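Local coordinates for protein carbohydrate binding module (Ruminococcus flavefaciens, PDB 4V1K) that probably binds plant cell-wall glycans as the carbohydrate-binding module of the family 9 glycoside hydrolase Cel9A, a component of the bacterial cellulosome, at residues 44-49 and 125-130. Sequence-based numbering, arbitrary orientation.
Sequences VQVNIS and DSVVLK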
# COMPACT_ATOMS: atom_id res chain seq x y z
N VAL A 44 2.09 6.21 -3.15
CA VAL A 44 1.98 5.49 -1.87
C VAL A 44 3.32 4.83 -1.56
O VAL A 44 3.90 4.19 -2.43
CB VAL A 44 0.89 4.41 -1.92
CG1 VAL A 44 0.72 3.74 -0.57
CG2 VAL A 44 -0.43 5.01 -2.34
N GLN A 45 3.82 5.01 -0.35
CA GLN A 45 5.05 4.38 0.11
C GLN A 45 4.78 3.53 1.35
O GLN A 45 4.09 3.97 2.28
CB GLN A 45 6.12 5.42 0.44
CG GLN A 45 6.56 6.21 -0.77
CD GLN A 45 7.75 7.11 -0.51
OE1 GLN A 45 7.91 7.63 0.59
NE2 GLN A 45 8.61 7.30 -1.53
N VAL A 46 5.31 2.31 1.32
CA VAL A 46 5.21 1.38 2.45
C VAL A 46 6.65 1.13 2.95
O VAL A 46 7.50 0.59 2.22
CB VAL A 46 4.51 0.08 2.06
CG1 VAL A 46 4.46 -0.86 3.25
CG2 VAL A 46 3.09 0.40 1.53
N ASN A 47 6.90 1.53 4.19
CA ASN A 47 8.22 1.39 4.83
C ASN A 47 8.22 0.14 5.69
O ASN A 47 7.39 0.01 6.61
CB ASN A 47 8.55 2.64 5.64
CG ASN A 47 8.65 3.86 4.75
OD1 ASN A 47 9.52 3.93 3.89
ND2 ASN A 47 7.73 4.79 4.92
N ILE A 48 9.14 -0.76 5.38
CA ILE A 48 9.20 -2.04 6.07
C ILE A 48 10.57 -2.31 6.67
O ILE A 48 11.57 -1.77 6.21
CB ILE A 48 8.78 -3.23 5.17
CG1 ILE A 48 9.75 -3.46 4.01
CG2 ILE A 48 7.38 -3.06 4.63
CD1 ILE A 48 9.52 -4.75 3.23
N SER A 49 10.59 -3.17 7.68
CA SER A 49 11.82 -3.59 8.33
C SER A 49 11.76 -5.03 8.79
O SER A 49 10.68 -5.62 8.91
CB SER A 49 12.16 -2.62 9.47
OG SER A 49 11.27 -2.73 10.56
N ASP A 125 6.24 -0.61 9.14
CA ASP A 125 6.48 0.48 10.08
C ASP A 125 5.65 1.72 9.81
O ASP A 125 5.17 2.38 10.76
CB ASP A 125 7.96 0.83 10.10
CG ASP A 125 8.85 -0.32 10.58
OD1 ASP A 125 8.53 -0.96 11.60
OD2 ASP A 125 9.89 -0.55 9.95
N SER A 126 5.51 2.08 8.53
CA SER A 126 4.67 3.20 8.16
C SER A 126 4.11 3.06 6.74
O SER A 126 4.68 2.33 5.92
CB SER A 126 5.42 4.52 8.32
OG SER A 126 6.56 4.61 7.49
N VAL A 127 2.99 3.75 6.49
CA VAL A 127 2.41 3.90 5.17
C VAL A 127 2.25 5.41 4.96
O VAL A 127 1.72 6.11 5.84
CB VAL A 127 1.08 3.15 5.00
CG1 VAL A 127 0.57 3.32 3.56
CG2 VAL A 127 1.22 1.68 5.37
N VAL A 128 2.72 5.90 3.81
CA VAL A 128 2.75 7.32 3.47
C VAL A 128 1.98 7.59 2.19
O VAL A 128 2.19 6.90 1.19
CB VAL A 128 4.20 7.83 3.31
CG1 VAL A 128 4.24 9.33 3.07
CG2 VAL A 128 5.01 7.53 4.57
N LEU A 129 1.08 8.57 2.24
CA LEU A 129 0.40 9.08 1.05
C LEU A 129 1.03 10.41 0.68
O LEU A 129 1.13 11.33 1.53
CB LEU A 129 -1.10 9.25 1.31
CG LEU A 129 -1.88 8.07 1.86
CD1 LEU A 129 -3.36 8.46 2.06
CD2 LEU A 129 -1.78 6.86 0.95
N LYS A 130 1.51 10.53 -0.55
CA LYS A 130 1.97 11.81 -1.10
C LYS A 130 0.88 12.38 -2.02
O LYS A 130 0.26 11.65 -2.77
CB LYS A 130 3.27 11.60 -1.90
CG LYS A 130 4.44 11.02 -1.09
CD LYS A 130 5.73 11.01 -1.91
CE LYS A 130 6.92 10.56 -1.07
NZ LYS A 130 8.23 10.79 -1.75
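With chi1 at 70°, Ser49 OG sits between its own backbone N and carbonyl carbon, and with chi1 at -63° Asp125 CG lies anti to its carbonyl carbon; this CG position, with the carboxylate turned by chi2, brings OD2 to the Ser49 hydroxyl beside a classic beta bulge, in the four-stranded antiparallel sheet of a beta-sandwich. Ser49 OG donates to the syn lone pair of Asp125 OD2 at 2.7 Å. Within the bulge Asp125 and Ser126 both face Asn47; Asn47 O accepts a hydrogen bond from Asp125 N at 2.8 Å and a longer, weak one from Ser126 N. An alanine in place of Asp125 would probably leave the Ser49 hydroxyl without this acceptor and free to turn.

Beyond the bulge the strands pair regularly as antiparallel neighbours, the two inner strands of their sheet. Gln45 and Val128 form a hydrogen-bonded pair, Gln45 N reaching Val128 O at 2.9 Å. Val44, Val46, Val127 and Leu129 line the buried face, where Phe61 of strand 55-64, in the second sheet, packs on Val44 and Val46. There Val44 CG2 lies 4.0 Å from Leu129 CD2, the two branches running alongside each other in the same direction.

The other face is more polar. Gln45 and Lys130 cross there, Gln45 OE1 3.5 Å from Lys130 CE. The Asn47 amide is gripped at both ends: OD1 hydrogen-bonds with Thr89 OG1 of strand 87-93, and ND2 donates to Ser126 OG at 2.8 Å, that oxygen lying 19° out of the amide plane.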